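Local structure of bile acid 7a-dehydratase, BaiE (Clostridium hiranonis DSM 13275, 4L8P) at residues A[34-46]-A[147-159]. The protein probably catalyses the 7alpha-dehydration of bile acid intermediates, as a lyase with a cystatin-like, SnoaL-type fold. Residues are numbered along the deposited sequence; the frame is centred on the assembly and turned at random.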
loop_
_atom_site.group_PDB
_atom_site.type_symbol
_atom_site.label_atom_id
_atom_site.label_comp_id
_atom_site.label_asym_id
_atom_site.label_seq_id
_atom_site.Cartn_x
_atom_site.Cartn_y
_atom_site.Cartn_z
ATOM N N GLN A 34 -10.076 -7.372 -19.705
ATOM C CA GLN A 34 -8.672 -7.411 -20.090
ATOM C C GLN A 34 -7.926 -6.253 -19.413
ATOM O O GLN A 34 -6.811 -6.435 -18.920
ATOM C CB GLN A 34 -8.464 -7.344 -21.611
ATOM C CG GLN A 34 -6.991 -7.478 -22.039
ATOM C CD GLN A 34 -6.390 -8.818 -21.605
ATOM O OE1 GLN A 34 -6.835 -9.870 -22.050
ATOM N NE2 GLN A 34 -5.391 -8.785 -20.710
ATOM N N ARG A 35 -8.540 -5.082 -19.385
ATOM C CA ARG A 35 -7.935 -3.918 -18.736
ATOM C C ARG A 35 -7.686 -4.199 -17.247
ATOM O O ARG A 35 -6.573 -3.959 -16.727
ATOM C CB ARG A 35 -8.797 -2.670 -18.918
ATOM C CG ARG A 35 -8.284 -1.440 -18.175
ATOM C CD ARG A 35 -9.125 -0.179 -18.395
ATOM N NE ARG A 35 -8.822 0.805 -17.323
ATOM C CZ ARG A 35 -9.427 0.917 -16.127
ATOM N NH1 ARG A 35 -10.429 0.110 -15.745
ATOM N NH2 ARG A 35 -9.026 1.869 -15.277
ATOM N N LEU A 36 -8.712 -4.708 -16.548
ATOM C CA LEU A 36 -8.558 -5.006 -15.124
ATOM C C LEU A 36 -7.533 -6.082 -14.856
ATOM O O LEU A 36 -6.759 -5.985 -13.901
ATOM C CB LEU A 36 -9.877 -5.404 -14.495
ATOM C CG LEU A 36 -10.896 -4.271 -14.410
ATOM C CD1 LEU A 36 -12.248 -4.852 -14.064
ATOM C CD2 LEU A 36 -10.512 -3.216 -13.410
ATOM N N ASN A 37 -7.524 -7.113 -15.705
ATOM C CA ASN A 37 -6.487 -8.138 -15.601
ATOM C C ASN A 37 -5.076 -7.576 -15.783
ATOM O O ASN A 37 -4.144 -7.950 -15.033
ATOM C CB ASN A 37 -6.696 -9.260 -16.632
ATOM C CG ASN A 37 -7.748 -10.263 -16.194
ATOM O OD1 ASN A 37 -8.069 -10.362 -15.012
ATOM N ND2 ASN A 37 -8.260 -11.029 -17.142
ATOM N N ASP A 38 -4.903 -6.704 -16.781
ATOM C CA ASP A 38 -3.600 -6.048 -17.011
ATOM C C ASP A 38 -3.172 -5.183 -15.813
ATOM O O ASP A 38 -2.017 -5.238 -15.376
ATOM C CB ASP A 38 -3.631 -5.224 -18.297
ATOM C CG ASP A 38 -3.601 -6.075 -19.550
ATOM O OD1 ASP A 38 -3.061 -7.200 -19.540
ATOM O OD2 ASP A 38 -4.117 -5.579 -20.561
ATOM N N ILE A 39 -4.120 -4.443 -15.246
ATOM C CA ILE A 39 -3.828 -3.597 -14.098
ATOM C C ILE A 39 -3.346 -4.473 -12.946
ATOM O O ILE A 39 -2.328 -4.159 -12.287
ATOM C CB ILE A 39 -5.035 -2.744 -13.702
ATOM C CG1 ILE A 39 -5.248 -1.637 -14.733
ATOM C CG2 ILE A 39 -4.877 -2.168 -12.276
ATOM C CD1 ILE A 39 -6.561 -0.893 -14.537
ATOM N N GLU A 40 -4.080 -5.548 -12.672
ATOM C CA GLU A 40 -3.676 -6.442 -11.584
ATOM C C GLU A 40 -2.314 -7.097 -11.841
ATOM O O GLU A 40 -1.521 -7.215 -10.917
ATOM C CB GLU A 40 -4.759 -7.500 -11.314
ATOM C CG GLU A 40 -4.435 -8.463 -10.188
ATOM C CD GLU A 40 -4.264 -7.806 -8.811
ATOM O OE1 GLU A 40 -4.691 -6.652 -8.583
ATOM O OE2 GLU A 40 -3.701 -8.483 -7.917
ATOM N N ALA A 41 -2.044 -7.530 -13.075
ATOM C CA ALA A 41 -0.764 -8.140 -13.452
ATOM C C ALA A 41 0.399 -7.167 -13.229
ATOM O O ALA A 41 1.438 -7.541 -12.685
ATOM C CB ALA A 41 -0.805 -8.551 -14.896
ATOM N N ILE A 42 0.163 -5.910 -13.567
ATOM C CA ILE A 42 1.169 -4.844 -13.366
ATOM C C ILE A 42 1.429 -4.583 -11.875
ATOM O O ILE A 42 2.579 -4.442 -11.434
ATOM C CB ILE A 42 0.829 -3.557 -14.157
ATOM C CG1 ILE A 42 1.009 -3.830 -15.657
ATOM C CG2 ILE A 42 1.670 -2.386 -13.698
ATOM C CD1 ILE A 42 0.330 -2.809 -16.554
ATOM N N LYS A 43 0.367 -4.494 -11.084
ATOM C CA LYS A 43 0.544 -4.311 -9.621
ATOM C C LYS A 43 1.363 -5.472 -9.006
ATOM O O LYS A 43 2.217 -5.244 -8.140
ATOM C CB LYS A 43 -0.803 -4.204 -8.917
ATOM C CG LYS A 43 -1.579 -2.960 -9.276
ATOM C CD LYS A 43 -2.930 -3.033 -8.605
ATOM C CE LYS A 43 -3.741 -1.774 -8.832
ATOM N NZ LYS A 43 -5.113 -1.983 -8.288
ATOM N N GLN A 44 1.133 -6.703 -9.479
ATOM C CA GLN A 44 1.870 -7.877 -8.971
ATOM C C GLN A 44 3.317 -7.924 -9.463
ATOM O O GLN A 44 4.213 -8.339 -8.736
ATOM C CB GLN A 44 1.161 -9.175 -9.308
ATOM C CG GLN A 44 -0.210 -9.277 -8.644
ATOM C CD GLN A 44 -0.714 -10.694 -8.418
ATOM O OE1 GLN A 44 0.064 -11.636 -8.301
ATOM N NE2 GLN A 44 -2.022 -10.822 -8.275
ATOM N N LEU A 45 3.522 -7.433 -10.679
ATOM C CA LEU A 45 4.856 -7.299 -11.270
ATOM C C LEU A 45 5.688 -6.345 -10.435
ATOM O O LEU A 45 6.842 -6.624 -10.086
ATOM C CB LEU A 45 4.745 -6.779 -12.720
ATOM C CG LEU A 45 6.020 -6.297 -13.424
ATOM C CD1 LEU A 45 6.962 -7.455 -13.667
ATOM C CD2 LEU A 45 5.658 -5.614 -14.735
ATOM N N LYS A 46 5.132 -5.168 -10.136
ATOM C CA LYS A 46 5.874 -4.197 -9.320
ATOM C C LYS A 46 6.128 -4.722 -7.903
ATOM O O LYS A 46 7.210 -4.513 -7.335
ATOM C CB LYS A 46 5.158 -2.849 -9.279
ATOM C CG LYS A 46 6.014 -1.733 -8.660
ATOM C CD LYS A 46 7.228 -1.392 -9.550
ATOM C CE LYS A 46 7.891 -0.102 -9.097
ATOM N NZ LYS A 46 8.810 0.477 -10.076
ATOM N N ASP A 147 6.366 4.740 -13.851
ATOM C CA ASP A 147 6.930 3.582 -14.571
ATOM C C ASP A 147 6.294 3.465 -15.955
ATOM O O ASP A 147 5.123 3.858 -16.132
ATOM C CB ASP A 147 6.568 2.262 -13.893
ATOM C CG ASP A 147 7.209 2.053 -12.528
ATOM O OD1 ASP A 147 8.133 2.809 -12.105
ATOM O OD2 ASP A 147 6.820 1.068 -11.872
ATOM N N LYS A 148 7.033 2.857 -16.875
ATOM C CA LYS A 148 6.512 2.459 -18.175
ATOM C C LYS A 148 6.680 0.932 -18.276
ATOM O O LYS A 148 7.770 0.387 -17.980
ATOM C CB LYS A 148 7.251 3.144 -19.324
ATOM C CG LYS A 148 7.184 4.661 -19.304
ATOM C CD LYS A 148 5.766 5.162 -19.562
ATOM C CE LYS A 148 5.606 6.664 -19.363
ATOM N NZ LYS A 148 4.251 7.070 -19.833
ATOM N N TYR A 149 5.627 0.268 -18.750
ATOM C CA TYR A 149 5.583 -1.188 -18.851
ATOM C C TYR A 149 5.282 -1.590 -20.273
ATOM O O TYR A 149 4.653 -0.850 -21.052
ATOM C CB TYR A 149 4.495 -1.800 -17.946
ATOM C CG TYR A 149 4.490 -1.301 -16.517
ATOM C CD1 TYR A 149 5.365 -1.837 -15.556
ATOM C CD2 TYR A 149 3.653 -0.293 -16.130
ATOM C CE1 TYR A 149 5.376 -1.338 -14.238
ATOM C CE2 TYR A 149 3.650 0.180 -14.832
ATOM C CZ TYR A 149 4.511 -0.359 -13.881
ATOM O OH TYR A 149 4.508 0.133 -12.566
ATOM N N GLU A 150 5.687 -2.797 -20.599
ATOM C CA GLU A 150 5.305 -3.378 -21.876
ATOM C C GLU A 150 4.964 -4.832 -21.730
ATOM O O GLU A 150 5.476 -5.514 -20.849
ATOM C CB GLU A 150 6.362 -3.116 -22.920
ATOM C CG GLU A 150 7.608 -3.935 -22.820
ATOM C CD GLU A 150 8.571 -3.617 -23.959
ATOM O OE1 GLU A 150 8.147 -3.592 -25.142
ATOM O OE2 GLU A 150 9.753 -3.409 -23.663
ATOM N N LYS A 151 4.068 -5.282 -22.599
ATOM C CA LYS A 151 3.534 -6.632 -22.554
ATOM C C LYS A 151 4.088 -7.369 -23.779
ATOM O O LYS A 151 3.914 -6.926 -24.910
ATOM C CB LYS A 151 2.008 -6.622 -22.593
ATOM C CG LYS A 151 1.397 -7.962 -22.197
ATOM C CD LYS A 151 -0.132 -7.905 -22.226
ATOM C CE LYS A 151 -0.758 -9.096 -21.543
ATOM N NZ LYS A 151 -2.248 -8.994 -21.608
ATOM N N ILE A 152 4.778 -8.475 -23.514
ATOM C CA ILE A 152 5.438 -9.271 -24.554
ATOM C C ILE A 152 5.032 -10.715 -24.331
ATOM O O ILE A 152 5.201 -11.233 -23.220
ATOM C CB ILE A 152 6.971 -9.114 -24.478
ATOM C CG1 ILE A 152 7.362 -7.655 -24.757
ATOM C CG2 ILE A 152 7.643 -10.077 -25.467
ATOM C CD1 ILE A 152 8.792 -7.300 -24.401
ATOM N N ASP A 153 4.451 -11.342 -25.370
ATOM C CA ASP A 153 3.976 -12.731 -25.309
ATOM C C ASP A 153 3.168 -13.053 -24.056
ATOM O O ASP A 153 3.433 -14.045 -23.377
ATOM C CB ASP A 153 5.163 -13.705 -25.472
ATOM C CG ASP A 153 5.948 -13.480 -26.770
ATOM O OD1 ASP A 153 5.375 -12.992 -27.772
ATOM O OD2 ASP A 153 7.155 -13.792 -26.789
ATOM N N GLY A 154 2.223 -12.172 -23.715
ATOM C CA GLY A 154 1.281 -12.383 -22.607
ATOM C C GLY A 154 1.722 -11.957 -21.217
ATOM O O GLY A 154 0.965 -12.073 -20.252
ATOM N N GLN A 155 2.956 -11.462 -21.105
ATOM C CA GLN A 155 3.566 -11.161 -19.824
ATOM C C GLN A 155 3.972 -9.690 -19.791
ATOM O O GLN A 155 4.536 -9.176 -20.769
ATOM C CB GLN A 155 4.821 -12.033 -19.647
ATOM C CG GLN A 155 5.673 -11.751 -18.414
ATOM C CD GLN A 155 4.980 -12.085 -17.120
ATOM O OE1 GLN A 155 4.286 -13.104 -17.016
ATOM N NE2 GLN A 155 5.167 -11.229 -16.111
ATOM N N TRP A 156 3.708 -9.042 -18.661
ATOM C CA TRP A 156 4.116 -7.657 -18.434
ATOM C C TRP A 156 5.532 -7.568 -17.870
ATOM O O TRP A 156 5.928 -8.389 -17.041
ATOM C CB TRP A 156 3.131 -6.946 -17.485
ATOM C CG TRP A 156 1.819 -6.629 -18.153
ATOM C CD1 TRP A 156 0.663 -7.341 -18.073
ATOM C CD2 TRP A 156 1.546 -5.510 -19.024
ATOM N NE1 TRP A 156 -0.319 -6.741 -18.823
ATOM C CE2 TRP A 156 0.192 -5.612 -19.420
ATOM C CE3 TRP A 156 2.315 -4.421 -19.500
ATOM C CZ2 TRP A 156 -0.422 -4.651 -20.281
ATOM C CZ3 TRP A 156 1.705 -3.479 -20.340
ATOM C CH2 TRP A 156 0.351 -3.616 -20.737
ATOM N N TYR A 157 6.256 -6.555 -18.326
ATOM C CA TYR A 157 7.616 -6.259 -17.899
ATOM C C TYR A 157 7.779 -4.765 -17.648
ATOM O O TYR A 157 7.093 -3.955 -18.234
ATOM C CB TYR A 157 8.644 -6.672 -18.966
ATOM C CG TYR A 157 8.614 -8.130 -19.320
ATOM C CD1 TYR A 157 9.405 -9.045 -18.617
ATOM C CD2 TYR A 157 7.814 -8.611 -20.346
ATOM C CE1 TYR A 157 9.398 -10.387 -18.915
ATOM C CE2 TYR A 157 7.802 -9.981 -20.658
ATOM C CZ TYR A 157 8.596 -10.857 -19.939
ATOM O OH TYR A 157 8.570 -12.208 -20.216
ATOM N N ILE A 158 8.763 -4.432 -16.817
ATOM C CA ILE A 158 9.144 -3.045 -16.546
ATOM C C ILE A 158 10.226 -2.667 -17.555
ATOM O O ILE A 158 11.217 -3.384 -17.685
ATOM C CB ILE A 158 9.684 -2.913 -15.105
ATOM C CG1 ILE A 158 8.697 -3.451 -14.071
ATOM C CG2 ILE A 158 9.987 -1.474 -14.794
ATOM C CD1 ILE A 158 9.280 -3.575 -12.682
ATOM N N LYS A 159 10.020 -1.536 -18.235
ATOM C CA LYS A 159 10.919 -1.032 -19.282
ATOM C C LYS A 159 11.779 0.110 -18.743
ATOM O O LYS A 159 12.987 0.151 -18.976
ATOM C CB LYS A 159 10.104 -0.533 -20.477
ATOM C CG LYS A 159 10.940 -0.078 -21.661
ATOM C CD LYS A 159 10.087 0.571 -22.746
HETATM O O HOH W 1 -3.488 -11.145 -20.039
HETATM O O HOH W 2 -3.577 -6.368 -23.144
#
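W156 and Y149 present ring faces to I42, where helix 22-55 packs on the curved antiparallel sheet of this cystatin-like, SnoaL-type fold; its strands 137-152 and 155-172 are joined by a type I' turn from I152 to Q155. I42 divides its branches between the rings. CD1 sits over the six-membered ring of W156, 3.8 Å from its centroid and 9° off the normal, while CG2 lies over the Y149 face, 3.6 Å from that centroid. K151 CB covers the opposite face of the indole, leaving it sandwiched between helix and strand. L45 CD2 meets Y149 CD1 obliquely, touches W156 CB and packs 3.8 Å from I158 CG1. At one end K46, bent at chi2 (67°), forms a salt bridge from NZ to the syn side of D147 OD2 at 2.7 Å; T161 OG1 hydrogen-bonds OD1 of the same carboxylate, and W121 forms a cation-pi contact with the lysine and a hydrogen bond with Y149 OH. At the other end the extended K151 makes a salt bridge, NZ lying 2.9 Å from D38 OD1 on its syn lone pair. The same oxygen of the buried D38 also accepts a hydrogen bond from W156 NE1 at 2.9 Å, almost exactly in the indole plane but 57° out of the carboxylate plane.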